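Local atomic coordinates of polycyclic ketone monooxygenase (Myceliophthora thermophila, PDB entry 5MQ6), a protein that uses FAD and NADPH to insert one oxygen atom next to the carbonyl of ketones, polycyclic ones above all, giving esters or lactones. Residues Arg193-Glu198 with Asn522-Leu527; Leu340-Glu345 with Leu385-Lys390; Ser363-Ser368 with Pro421-Arg426; Val494-Tyr497 with Ser503-Asp506. One frame throughout, in Å; residues are numbered along the deposited sequence.

Interaction 1 comes first along the chain and closes the longest loop. It ties strand 194-201 to the loop ahead of strand 527-529, and the other three contacts are nested inside that loop. Interaction 2 opens next, after helix 328-340, and closes on helix 378-406. Interaction 3 starts on helix 363-366 before interaction 2 has closed, so the two cross. It closes on the loop 421-426, which carries NADPH-binding K425. They also touch: T341 O lies 2.6 Å from S368 OG. Interaction 4 follows in series and joins strand 495-497 to the start of helix 504-511. It packs against interaction 1 on the same sheet, with F524 over the helix start.

Interaction 1. Residues Arg193-Glu198 with Asn522-Leu527; sequences RLWSLE and NGFPNL
W195 points its indole ring edge-on into the turn formed by F524 to L527. W195 NE1 donates to P525 O at 2.8 Å. The oxygen lies close to the ring plane, but the N-H...O angle is only 133°, so the bond is bent. The donor lies in the carbonyl plane. The first torsion of W195 (chi1 -73°) sets CG anti to the carbonyl carbon and directs the ring edge at the turn. The six-membered part of the ring meets F524 and L527, while N526 CB lies near NE1. W195 CZ2 is 3.8 Å from L527 CB, and W195 CH2 is 4.2 Å from F524 CD2, at the edge of the phenyl ring. The W195 and F524 side chains cross at about a right angle. A leucine in place of W195 would probably leave P525 O without its indole donor and open a gap beside F524 and L527. The turn is of type II, with N526 third, and the N526 amide is bound elsewhere, to V569, A567 and R217. W195 sits on strand 194-201, between strands 181-189 and 210-216, and packs on V219 of strand 218-221. P525 and N526 reach L568 of strand 567-571.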
loop_
_atom_site.group_PDB
_atom_site.type_symbol
_atom_site.label_atom_id
_atom_site.label_comp_id
_atom_site.label_asym_id
_atom_site.label_seq_id
_atom_site.Cartn_x
_atom_site.Cartn_y
_atom_site.Cartn_z
ATOM N N ARG A 193 -24.686 1.022 -22.557
ATOM C CA ARG A 193 -24.488 0.261 -21.337
ATOM C C ARG A 193 -23.074 -0.352 -21.258
ATOM O O ARG A 193 -22.925 -1.549 -21.116
ATOM C CB ARG A 193 -25.485 -0.888 -21.290
ATOM C CG ARG A 193 -26.895 -0.409 -21.551
ATOM C CD ARG A 193 -27.559 -0.150 -20.267
ATOM N NE ARG A 193 -28.968 -0.460 -20.212
ATOM C CZ ARG A 193 -29.498 -1.650 -20.448
ATOM N NH1 ARG A 193 -28.782 -2.663 -20.901
ATOM N NH2 ARG A 193 -30.796 -1.817 -20.297
ATOM N N LEU A 194 -22.071 0.487 -21.470
ATOM C CA LEU A 194 -20.687 0.068 -21.405
ATOM C C LEU A 194 -19.918 1.175 -20.736
ATOM O O LEU A 194 -20.308 2.343 -20.816
ATOM C CB LEU A 194 -20.121 -0.147 -22.796
ATOM C CG LEU A 194 -20.554 -1.400 -23.553
ATOM C CD1 LEU A 194 -20.216 -1.334 -25.051
ATOM C CD2 LEU A 194 -19.986 -2.690 -22.990
ATOM N N TRP A 195 -18.852 0.789 -20.042
ATOM C CA TRP A 195 -17.851 1.714 -19.586
ATOM C C TRP A 195 -16.871 2.013 -20.761
ATOM O O TRP A 195 -16.534 1.098 -21.506
ATOM C CB TRP A 195 -17.048 1.072 -18.438
ATOM C CG TRP A 195 -17.822 1.009 -17.206
ATOM C CD1 TRP A 195 -18.492 -0.097 -16.709
ATOM C CD2 TRP A 195 -18.064 2.065 -16.322
ATOM N NE1 TRP A 195 -19.149 0.232 -15.524
ATOM C CE2 TRP A 195 -18.876 1.543 -15.239
ATOM C CE3 TRP A 195 -17.626 3.396 -16.262
ATOM C CZ2 TRP A 195 -19.302 2.335 -14.156
ATOM C CZ3 TRP A 195 -18.058 4.192 -15.158
ATOM C CH2 TRP A 195 -18.872 3.645 -14.140
ATOM N N SER A 196 -16.460 3.281 -20.907
ATOM C CA SER A 196 -15.383 3.696 -21.779
ATOM C C SER A 196 -14.218 4.219 -20.924
ATOM O O SER A 196 -14.413 5.072 -20.054
ATOM C CB SER A 196 -15.848 4.853 -22.610
ATOM O OG SER A 196 -16.779 4.421 -23.584
ATOM N N LEU A 197 -13.033 3.722 -21.213
ATOM C CA LEU A 197 -11.840 4.215 -20.609
ATOM C C LEU A 197 -11.039 5.036 -21.612
ATOM O O LEU A 197 -10.846 4.569 -22.728
ATOM C CB LEU A 197 -11.005 3.051 -20.141
ATOM C CG LEU A 197 -11.425 2.314 -18.849
ATOM C CD1 LEU A 197 -12.694 1.518 -19.047
ATOM C CD2 LEU A 197 -10.275 1.448 -18.354
ATOM N N GLU A 198 -10.565 6.205 -21.178
ATOM C CA GLU A 198 -9.582 6.971 -21.909
ATOM C C GLU A 198 -8.234 6.683 -21.376
ATOM O O GLU A 198 -7.975 6.975 -20.207
ATOM C CB GLU A 198 -9.745 8.450 -21.719
ATOM C CG GLU A 198 -10.974 8.982 -22.314
ATOM C CD GLU A 198 -11.204 10.448 -21.960
ATOM O OE1 GLU A 198 -10.305 11.139 -21.306
ATOM O OE2 GLU A 198 -12.310 10.896 -22.368
ATOM N N ASN A 522 -23.393 3.339 -5.640
ATOM C CA ASN A 522 -24.603 3.631 -6.374
ATOM C C ASN A 522 -24.382 4.706 -7.399
ATOM O O ASN A 522 -23.757 5.750 -7.113
ATOM C CB ASN A 522 -25.752 4.023 -5.441
ATOM C CG ASN A 522 -26.993 4.370 -6.216
ATOM O OD1 ASN A 522 -27.207 5.518 -6.385
ATOM N ND2 ASN A 522 -27.700 3.370 -6.842
ATOM N N GLY A 523 -24.922 4.459 -8.577
ATOM C CA GLY A 523 -24.677 5.334 -9.784
ATOM C C GLY A 523 -23.591 4.868 -10.714
ATOM O O GLY A 523 -23.378 5.479 -11.730
ATOM N N PHE A 524 -22.931 3.756 -10.370
ATOM C CA PHE A 524 -21.679 3.256 -10.969
ATOM C C PHE A 524 -21.786 1.795 -11.162
ATOM O O PHE A 524 -21.011 1.045 -10.593
ATOM C CB PHE A 524 -20.417 3.687 -10.158
ATOM C CG PHE A 524 -20.357 5.196 -9.938
ATOM C CD1 PHE A 524 -21.052 5.767 -8.886
ATOM C CD2 PHE A 524 -19.716 6.005 -10.826
ATOM C CE1 PHE A 524 -21.083 7.116 -8.681
ATOM C CE2 PHE A 524 -19.720 7.383 -10.655
ATOM C CZ PHE A 524 -20.420 7.945 -9.577
ATOM N N PRO A 525 -22.801 1.377 -11.992
ATOM C CA PRO A 525 -23.083 -0.037 -12.257
ATOM C C PRO A 525 -21.906 -0.710 -12.899
ATOM O O PRO A 525 -21.187 -0.073 -13.655
ATOM C CB PRO A 525 -24.302 0.004 -13.222
ATOM C CG PRO A 525 -24.162 1.308 -13.915
ATOM C CD PRO A 525 -23.489 2.238 -12.979
ATOM N N ASN A 526 -21.711 -2.000 -12.586
ATOM C CA ASN A 526 -20.646 -2.770 -13.161
ATOM C C ASN A 526 -19.268 -2.249 -12.896
ATOM O O ASN A 526 -18.345 -2.620 -13.582
ATOM C CB ASN A 526 -20.893 -3.077 -14.651
ATOM C CG ASN A 526 -21.992 -4.097 -14.842
ATOM O OD1 ASN A 526 -22.709 -4.431 -13.887
ATOM N ND2 ASN A 526 -22.136 -4.611 -16.090
ATOM N N LEU A 527 -19.087 -1.489 -11.836
ATOM C CA LEU A 527 -17.734 -1.026 -11.421
ATOM C C LEU A 527 -17.531 -1.568 -10.060
ATOM O O LEU A 527 -18.404 -1.447 -9.197
ATOM C CB LEU A 527 -17.713 0.494 -11.294
ATOM C CG LEU A 527 -16.442 1.132 -10.714
ATOM C CD1 LEU A 527 -15.203 0.903 -11.605
ATOM C CD2 LEU A 527 -16.661 2.615 -10.420
#

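Interaction 2. Residues Leu340-Glu345 with Leu385-Lys390; sequences LTDAAE and LGRLYK
The guanidinium of R387 and the carboxylate of D342 are turned only 21° from one another, yet they do not pair as a close two-pronged bridge. D342 OD2 approaches R387 NH1 obliquely and stays 3.7 Å away, a long salt bridge. A water lies at the guanidinium edge, in its plane, and completes the link. It accepts from R387 NH2 at 2.8 Å and donates to D342 OD2 at 2.9 Å. The charged groups are thus joined both directly, at long range, and through the water. The two torsions that matter most are in the arginine. CG is anti to the backbone N (chi1 -172°), which carries the chain off the helix. A bend at chi3 (65°) then turns the guanidinium group toward the carboxylate. D342 sets out toward the helix. Both carboxylate oxygens have other partners. OD2 accepts from H371 NE2, and OD1 makes a salt bridge with R370 NH1. The nearby positive groups are likely to favour the charged form of this buried aspartate. R387 also packs on H371 and W589. D342 has positive phi in a loop without regular structure, after helix 328-340, whereas R387 stands on helix 378-406. The arrangement is a water-assisted ion pair between a loop and a helix. It lies away from the cofactor sites and joins two parts of the helical region around helix 363-366.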
loop_
_atom_site.group_PDB
_atom_site.type_symbol
_atom_site.label_atom_id
_atom_site.label_comp_id
_atom_site.label_asym_id
_atom_site.label_seq_id
_atom_site.Cartn_x
_atom_site.Cartn_y
_atom_site.Cartn_z
ATOM N N LEU A 340 -2.252 -9.430 15.184
ATOM C CA LEU A 340 -2.339 -8.032 14.905
ATOM C C LEU A 340 -3.697 -7.433 15.189
ATOM O O LEU A 340 -3.811 -6.215 15.346
ATOM C CB LEU A 340 -1.972 -7.777 13.397
ATOM C CG LEU A 340 -0.514 -8.079 13.195
ATOM C CD1 LEU A 340 -0.181 -8.447 11.725
ATOM C CD2 LEU A 340 0.349 -6.936 13.745
ATOM N N THR A 341 -4.725 -8.272 15.281
ATOM C CA THR A 341 -6.075 -7.806 15.643
ATOM C C THR A 341 -6.329 -8.081 17.150
ATOM O O THR A 341 -7.447 -7.965 17.668
ATOM C CB THR A 341 -7.144 -8.497 14.784
ATOM O OG1 THR A 341 -7.041 -9.933 14.860
ATOM C CG2 THR A 341 -7.011 -8.109 13.391
ATOM N N ASP A 342 -5.299 -8.446 17.860
ATOM C CA ASP A 342 -5.405 -8.696 19.322
ATOM C C ASP A 342 -6.452 -9.793 19.573
ATOM O O ASP A 342 -7.378 -9.657 20.397
ATOM C CB ASP A 342 -5.642 -7.386 20.064
ATOM C CG ASP A 342 -5.619 -7.530 21.603
ATOM O OD1 ASP A 342 -4.914 -8.426 22.102
ATOM O OD2 ASP A 342 -6.293 -6.715 22.320
ATOM N N ALA A 343 -6.327 -10.871 18.809
ATOM C CA ALA A 343 -7.307 -11.942 18.831
ATOM C C ALA A 343 -6.719 -13.325 18.935
ATOM O O ALA A 343 -7.448 -14.263 18.744
ATOM C CB ALA A 343 -8.157 -11.855 17.604
ATOM N N ALA A 344 -5.442 -13.482 19.251
ATOM C CA ALA A 344 -4.857 -14.804 19.247
ATOM C C ALA A 344 -5.435 -15.564 20.452
ATOM O O ALA A 344 -5.372 -15.065 21.565
ATOM C CB ALA A 344 -3.330 -14.735 19.301
ATOM N N GLU A 345 -6.045 -16.725 20.197
ATOM C CA GLU A 345 -6.553 -17.575 21.295
ATOM C C GLU A 345 -5.468 -18.349 22.082
ATOM O O GLU A 345 -4.367 -18.591 21.567
ATOM C CB GLU A 345 -7.617 -18.505 20.754
ATOM C CG GLU A 345 -9.010 -17.860 20.808
ATOM C CD GLU A 345 -9.863 -18.151 19.586
ATOM O OE1 GLU A 345 -10.835 -17.376 19.368
ATOM O OE2 GLU A 345 -9.565 -19.122 18.837
ATOM N N LEU A 385 -8.647 4.426 24.586
ATOM C CA LEU A 385 -7.308 4.844 24.398
ATOM C C LEU A 385 -6.373 4.397 25.543
ATOM O O LEU A 385 -5.228 4.007 25.284
ATOM C CB LEU A 385 -7.186 6.333 24.222
ATOM C CG LEU A 385 -7.858 7.001 23.039
ATOM C CD1 LEU A 385 -7.500 8.465 23.110
ATOM C CD2 LEU A 385 -7.420 6.468 21.704
ATOM N N GLY A 386 -6.844 4.460 26.778
ATOM C CA GLY A 386 -6.035 4.022 27.872
ATOM C C GLY A 386 -5.656 2.592 27.719
ATOM O O GLY A 386 -4.476 2.259 27.870
ATOM N N ARG A 387 -6.641 1.760 27.355
ATOM C CA ARG A 387 -6.422 0.328 27.137
ATOM C C ARG A 387 -5.324 0.064 26.059
ATOM O O ARG A 387 -4.358 -0.715 26.262
ATOM C CB ARG A 387 -7.726 -0.445 26.823
ATOM C CG ARG A 387 -7.523 -1.982 26.792
ATOM C CD ARG A 387 -8.743 -2.760 26.293
ATOM N NE ARG A 387 -9.068 -2.490 24.880
ATOM C CZ ARG A 387 -8.335 -2.870 23.836
ATOM N NH1 ARG A 387 -7.200 -3.545 24.017
ATOM N NH2 ARG A 387 -8.719 -2.576 22.587
ATOM N N LEU A 388 -5.454 0.729 24.926
ATOM C CA LEU A 388 -4.521 0.549 23.810
ATOM C C LEU A 388 -3.127 1.044 24.159
ATOM O O LEU A 388 -2.162 0.367 23.859
ATOM C CB LEU A 388 -4.997 1.261 22.561
ATOM C CG LEU A 388 -6.243 0.648 21.940
ATOM C CD1 LEU A 388 -6.698 1.600 20.886
ATOM C CD2 LEU A 388 -5.937 -0.707 21.317
ATOM N N TYR A 389 -3.020 2.213 24.779
ATOM C CA TYR A 389 -1.712 2.707 25.255
ATOM C C TYR A 389 -1.000 1.714 26.231
ATOM O O TYR A 389 0.235 1.463 26.122
ATOM C CB TYR A 389 -1.859 4.121 25.853
ATOM C CG TYR A 389 -1.783 5.179 24.788
ATOM C CD1 TYR A 389 -2.891 5.552 24.061
ATOM C CD2 TYR A 389 -0.601 5.799 24.493
ATOM C CE1 TYR A 389 -2.814 6.510 23.045
ATOM C CE2 TYR A 389 -0.513 6.734 23.482
ATOM C CZ TYR A 389 -1.632 7.090 22.772
ATOM O OH TYR A 389 -1.541 8.027 21.759
ATOM N N LYS A 390 -1.772 1.141 27.145
ATOM C CA LYS A 390 -1.247 0.128 28.064
ATOM C C LYS A 390 -0.895 -1.122 27.331
ATOM O O LYS A 390 0.122 -1.696 27.617
ATOM C CB LYS A 390 -2.226 -0.259 29.170
ATOM C CG LYS A 390 -2.494 0.793 30.248
ATOM C CD LYS A 390 -3.008 0.126 31.556
ATOM C CE LYS A 390 -4.418 0.543 32.006
ATOM N NZ LYS A 390 -4.397 1.551 33.106
HETATM O O HOH W 1 -7.057 -4.216 21.054
#

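Interaction 3. Residues Ser363-Ser368 with Pro421-Arg426; sequences SAVIGS and PTWCKR. With NDP (NADPH dihydro-nicotinamide-adenine-dinucleotide phosphate), chain C.
K425 NZ donates to O3X of the NADPH phosphate at 2.8 Å. This phosphate is the one on the adenosine ribose, and the same NZ also bonds to P598 O. The lysine chain bends at chi2 (-71°) and is extended beyond that point to reach the phosphate. R426 runs to the other end of the dinucleotide. The R426 side chain passes beside O2D of the nicotinamide ribose, while its NE makes a salt bridge with D133. Between 363-368 and 421-426 themselves the contact is apolar. The W423 indole is held between two small groups. A364 CB lies over one face, offset toward the rim, though the modelled approach is too close for its exact distance to be trusted. P421 CB lies over the centre of the opposite face. Beside the ring, V365 CG1 is 3.7 Å from W423 CD1, and the same methyl is 3.5 Å from W423 O. With CG between the backbone N and the carbonyl carbon (chi1 71°), the indole is brought back over P421. Its NE1 donates to S592 O, and the neighbouring C424 forms a disulfide with C596, a second tie to the same region. A serine in place of W423 would probably leave S592 O without this donor and open a gap between A364 and P421. The loop therefore joins helix 363-366 to the NADPH site, where K425 grips the 2'-phosphate that distinguishes NADPH from NADH.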
loop_
_atom_site.group_PDB
_atom_site.type_symbol
_atom_site.label_atom_id
_atom_site.label_comp_id
_atom_site.label_asym_id
_atom_site.label_seq_id
_atom_site.Cartn_x
_atom_site.Cartn_y
_atom_site.Cartn_z
ATOM N N SER A 363 -3.641 -3.473 16.577
ATOM C CA SER A 363 -5.106 -3.539 16.479
ATOM C C SER A 363 -5.774 -2.152 16.652
ATOM O O SER A 363 -6.923 -1.923 16.210
ATOM C CB SER A 363 -5.581 -4.470 17.615
ATOM O OG SER A 363 -5.223 -3.890 18.882
ATOM N N ALA A 364 -5.052 -1.213 17.258
ATOM C CA ALA A 364 -5.523 0.162 17.360
ATOM C C ALA A 364 -5.935 0.672 16.003
ATOM O O ALA A 364 -6.816 1.450 15.886
ATOM C CB ALA A 364 -4.415 1.093 17.941
ATOM N N VAL A 365 -5.205 0.306 14.977
ATOM C CA VAL A 365 -5.494 0.837 13.657
ATOM C C VAL A 365 -6.162 -0.144 12.745
ATOM O O VAL A 365 -6.648 0.290 11.733
ATOM C CB VAL A 365 -4.330 1.457 12.900
ATOM C CG1 VAL A 365 -4.010 2.834 13.507
ATOM C CG2 VAL A 365 -3.128 0.512 12.838
ATOM N N ILE A 366 -6.123 -1.427 13.074
ATOM C CA ILE A 366 -6.732 -2.493 12.264
ATOM C C ILE A 366 -8.134 -2.917 12.717
ATOM O O ILE A 366 -8.992 -3.183 11.874
ATOM C CB ILE A 366 -5.778 -3.728 12.289
ATOM C CG1 ILE A 366 -4.511 -3.384 11.572
ATOM C CG2 ILE A 366 -6.436 -4.914 11.707
ATOM C CD1 ILE A 366 -4.723 -2.668 10.282
ATOM N N GLY A 367 -8.393 -2.910 14.023
ATOM C CA GLY A 367 -9.642 -3.454 14.557
ATOM C C GLY A 367 -9.287 -4.639 15.428
ATOM O O GLY A 367 -8.197 -5.183 15.336
ATOM N N SER A 368 -10.218 -5.073 16.236
ATOM C CA SER A 368 -10.115 -6.302 17.000
ATOM C C SER A 368 -11.476 -6.866 17.149
ATOM O O SER A 368 -12.353 -6.107 17.402
ATOM C CB SER A 368 -9.601 -5.988 18.430
ATOM O OG SER A 368 -9.460 -7.174 19.186
ATOM N N PRO A 421 3.155 5.603 19.578
ATOM C CA PRO A 421 2.596 4.249 19.606
ATOM C C PRO A 421 2.884 3.451 18.312
ATOM O O PRO A 421 2.943 4.020 17.230
ATOM C CB PRO A 421 1.111 4.494 19.713
ATOM C CG PRO A 421 0.957 5.880 20.222
ATOM C CD PRO A 421 2.141 6.642 19.748
ATOM N N THR A 422 3.080 2.157 18.458
ATOM C CA THR A 422 3.384 1.256 17.368
ATOM C C THR A 422 2.396 1.449 16.187
ATOM O O THR A 422 2.789 1.399 15.038
ATOM C CB THR A 422 3.311 -0.229 17.830
ATOM O OG1 THR A 422 4.123 -0.465 19.024
ATOM C CG2 THR A 422 3.800 -1.141 16.731
ATOM N N TRP A 423 1.112 1.622 16.491
ATOM C CA TRP A 423 0.135 1.806 15.446
ATOM C C TRP A 423 0.216 3.099 14.553
ATOM O O TRP A 423 -0.497 3.144 13.575
ATOM C CB TRP A 423 -1.254 1.636 16.031
ATOM C CG TRP A 423 -1.712 2.753 16.938
ATOM C CD1 TRP A 423 -2.159 3.981 16.557
ATOM C CD2 TRP A 423 -1.755 2.736 18.373
ATOM N NE1 TRP A 423 -2.521 4.700 17.650
ATOM C CE2 TRP A 423 -2.289 3.971 18.780
ATOM C CE3 TRP A 423 -1.454 1.768 19.345
ATOM C CZ2 TRP A 423 -2.495 4.306 20.121
ATOM C CZ3 TRP A 423 -1.648 2.095 20.707
ATOM C CH2 TRP A 423 -2.191 3.358 21.075
ATOM N N CYS A 424 1.034 4.110 14.874
ATOM C CA CYS A 424 1.045 5.378 14.143
ATOM C C CYS A 424 1.834 5.382 12.829
ATOM O O CYS A 424 1.684 6.302 12.045
ATOM C CB CYS A 424 1.624 6.505 15.017
ATOM S SG CYS A 424 0.605 6.950 16.427
ATOM N N LYS A 425 2.699 4.394 12.621
ATOM C CA LYS A 425 3.462 4.223 11.413
ATOM C C LYS A 425 3.564 2.769 11.134
ATOM O O LYS A 425 3.408 1.929 12.041
ATOM C CB LYS A 425 4.921 4.689 11.557
ATOM C CG LYS A 425 5.132 6.096 12.030
ATOM C CD LYS A 425 4.756 7.166 11.002
ATOM C CE LYS A 425 5.584 8.457 11.146
ATOM N NZ LYS A 425 5.472 9.297 9.916
ATOM N N ARG A 426 3.951 2.457 9.910
ATOM C CA ARG A 426 4.175 1.044 9.581
ATOM C C ARG A 426 5.407 0.526 10.369
ATOM O O ARG A 426 6.441 1.180 10.451
ATOM C CB ARG A 426 4.265 0.701 8.081
ATOM C CG ARG A 426 3.848 -0.781 7.891
ATOM C CD ARG A 426 3.724 -1.190 6.470
ATOM N NE ARG A 426 3.853 -2.614 6.170
ATOM C CZ ARG A 426 2.815 -3.446 5.939
ATOM N NH1 ARG A 426 1.539 -3.074 6.096
ATOM N NH2 ARG A 426 3.019 -4.696 5.579
HETATM P PA NDP C . 7.461 6.495 3.792
HETATM O O1A NDP C . 6.368 7.531 3.356
HETATM O O2A NDP C . 7.192 5.386 4.779
HETATM O O5B NDP C . 8.754 7.349 4.215
HETATM C C5B NDP C . 9.091 8.589 3.627
HETATM C C4B NDP C . 10.180 9.127 4.533
HETATM O O4B NDP C . 10.613 10.431 4.063
HETATM C C3B NDP C . 9.687 9.274 5.976
HETATM O O3B NDP C . 10.656 8.688 6.865
HETATM C C2B NDP C . 9.542 10.777 6.071
HETATM O O2B NDP C . 9.610 11.302 7.429
HETATM C C1B NDP C . 10.657 11.271 5.176
HETATM N N9A NDP C . 10.446 12.672 4.808
HETATM C C8A NDP C . 9.333 13.249 4.250
HETATM N N7A NDP C . 9.505 14.576 4.091
HETATM C C5A NDP C . 10.753 14.809 4.572
HETATM C C6A NDP C . 11.564 16.008 4.739
HETATM N N6A NDP C . 11.047 17.165 4.345
HETATM N N1A NDP C . 12.794 15.865 5.276
HETATM C C2A NDP C . 13.315 14.666 5.689
HETATM N N3A NDP C . 12.638 13.509 5.595
HETATM C C4A NDP C . 11.373 13.564 5.049
HETATM O O3 NDP C . 8.024 5.733 2.509
HETATM P PN NDP C . 8.799 4.292 2.348
HETATM O O1N NDP C . 9.112 4.189 0.821
HETATM O O2N NDP C . 9.976 4.182 3.290
HETATM O O5D NDP C . 7.707 3.175 2.773
HETATM C C5D NDP C . 6.385 3.229 2.135
HETATM C C4D NDP C . 5.610 1.944 2.362
HETATM O O4D NDP C . 6.197 0.854 1.615
HETATM C C3D NDP C . 5.804 1.463 3.802
HETATM O O3D NDP C . 5.193 2.288 4.865
HETATM C C2D NDP C . 5.467 -0.038 3.682
HETATM O O2D NDP C . 4.020 -0.253 3.599
HETATM C C1D NDP C . 6.247 -0.392 2.417
HETATM P P2B NDP C . 8.240 11.463 8.281
HETATM O O1X NDP C . 7.253 12.121 7.307
HETATM O O2X NDP C . 8.503 12.428 9.418
HETATM O O3X NDP C . 7.902 10.076 8.847
#

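Interaction 4. Residues Val494-Tyr497 with Ser503-Asp506; sequences VDIY and SLDD
I496 and L504 lie side by side and point the same way. I496 CB is 3.8 Å from L504 CB, and farther out I496 CD1 is 4.1 Å from L504 CD2. In L504 the torsion that puts CG anti to the backbone N (chi1 -178°) lays the leucine chain along the isoleucine. Y497 takes the other side of the strand. Its CB starts away from 503-506, but the ring comes back, and Y497 CE1 is 3.9 Å from S503 CB. The backbones meet between these two pairs. L504 N donates to I496 O at 2.8 Å with a nearly straight angle of 168°, and S503 CA adds a CA-H...O contact to the same oxygen. Y497 and S503 form a single beta bridge. S503 is the N-cap of the helix: S503 OG accepts from D506 N at 3.2 Å. The hydroxyl is anti to the backbone N (chi1 163°), which places OG over the first turn. One water accepts from I496 N and D505 N and so links the strand edge to the helix start. The D505 carboxylate bonds through OD1 to S487 and Q509. Strand 495-497 runs parallel to strand 181-189 and bonds to it through D495 and Y497. V494, just before it, touches the FAD. Helix 504-511 starts against the strand's other edge, and F524 packs on both I496 and L504.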
loop_
_atom_site.group_PDB
_atom_site.type_symbol
_atom_site.label_atom_id
_atom_site.label_comp_id
_atom_site.label_asym_id
_atom_site.label_seq_id
_atom_site.Cartn_x
_atom_site.Cartn_y
_atom_site.Cartn_z
ATOM N N VAL A 494 -7.899 8.875 -11.655
ATOM C CA VAL A 494 -8.831 8.919 -12.821
ATOM C C VAL A 494 -10.018 9.748 -12.461
ATOM O O VAL A 494 -10.370 9.858 -11.325
ATOM C CB VAL A 494 -9.308 7.486 -13.191
ATOM C CG1 VAL A 494 -8.117 6.627 -13.644
ATOM C CG2 VAL A 494 -9.935 6.759 -11.975
ATOM N N ASP A 495 -10.688 10.309 -13.429
ATOM C CA ASP A 495 -12.030 10.796 -13.199
ATOM C C ASP A 495 -12.975 9.652 -13.559
ATOM O O ASP A 495 -12.830 9.021 -14.625
ATOM C CB ASP A 495 -12.303 11.973 -14.091
ATOM C CG ASP A 495 -11.429 13.183 -13.755
ATOM O OD1 ASP A 495 -11.100 13.385 -12.555
ATOM O OD2 ASP A 495 -11.079 13.917 -14.701
ATOM N N ILE A 496 -13.979 9.447 -12.709
ATOM C CA ILE A 496 -14.958 8.374 -12.897
ATOM C C ILE A 496 -16.333 8.986 -12.997
ATOM O O ILE A 496 -16.758 9.658 -12.044
ATOM C CB ILE A 496 -14.917 7.325 -11.759
ATOM C CG1 ILE A 496 -13.523 6.722 -11.704
ATOM C CG2 ILE A 496 -15.912 6.164 -12.024
ATOM C CD1 ILE A 496 -13.258 5.614 -10.731
ATOM N N TYR A 497 -17.019 8.757 -14.141
ATOM C CA TYR A 497 -18.356 9.350 -14.357
ATOM C C TYR A 497 -19.311 8.198 -14.571
ATOM O O TYR A 497 -19.052 7.359 -15.387
ATOM C CB TYR A 497 -18.402 10.279 -15.557
ATOM C CG TYR A 497 -17.408 11.406 -15.412
ATOM C CD1 TYR A 497 -17.664 12.519 -14.576
ATOM C CD2 TYR A 497 -16.175 11.342 -16.064
ATOM C CE1 TYR A 497 -16.746 13.553 -14.464
ATOM C CE2 TYR A 497 -15.223 12.373 -15.942
ATOM C CZ TYR A 497 -15.521 13.472 -15.145
ATOM O OH TYR A 497 -14.550 14.435 -15.061
ATOM N N SER A 503 -20.025 12.362 -11.258
ATOM C CA SER A 503 -18.648 12.097 -10.876
ATOM C C SER A 503 -18.538 11.346 -9.555
ATOM O O SER A 503 -19.079 11.774 -8.508
ATOM C CB SER A 503 -17.858 13.381 -10.733
ATOM O OG SER A 503 -16.684 13.024 -9.983
ATOM N N LEU A 504 -17.803 10.253 -9.566
ATOM C CA LEU A 504 -17.671 9.465 -8.322
ATOM C C LEU A 504 -17.091 10.362 -7.225
ATOM O O LEU A 504 -17.558 10.364 -6.057
ATOM C CB LEU A 504 -16.799 8.207 -8.527
ATOM C CG LEU A 504 -16.641 7.292 -7.295
ATOM C CD1 LEU A 504 -17.993 6.862 -6.748
ATOM C CD2 LEU A 504 -15.819 6.075 -7.611
ATOM N N ASP A 505 -16.080 11.128 -7.610
ATOM C CA ASP A 505 -15.370 11.890 -6.606
ATOM C C ASP A 505 -16.213 13.023 -6.053
ATOM O O ASP A 505 -16.174 13.324 -4.891
ATOM C CB ASP A 505 -14.018 12.411 -7.106
ATOM C CG ASP A 505 -13.173 12.932 -5.969
ATOM O OD1 ASP A 505 -12.971 12.199 -4.967
ATOM O OD2 ASP A 505 -12.780 14.112 -6.056
ATOM N N ASP A 506 -16.984 13.658 -6.888
ATOM C CA ASP A 506 -17.881 14.704 -6.392
ATOM C C ASP A 506 -18.882 14.122 -5.417
ATOM O O ASP A 506 -19.069 14.661 -4.327
ATOM C CB ASP A 506 -18.580 15.396 -7.527
ATOM C CG ASP A 506 -17.605 16.144 -8.446
ATOM O OD1 ASP A 506 -16.481 16.518 -8.026
ATOM O OD2 ASP A 506 -17.972 16.350 -9.626
HETATM O O HOH W 2 -14.595 10.981 -10.306
#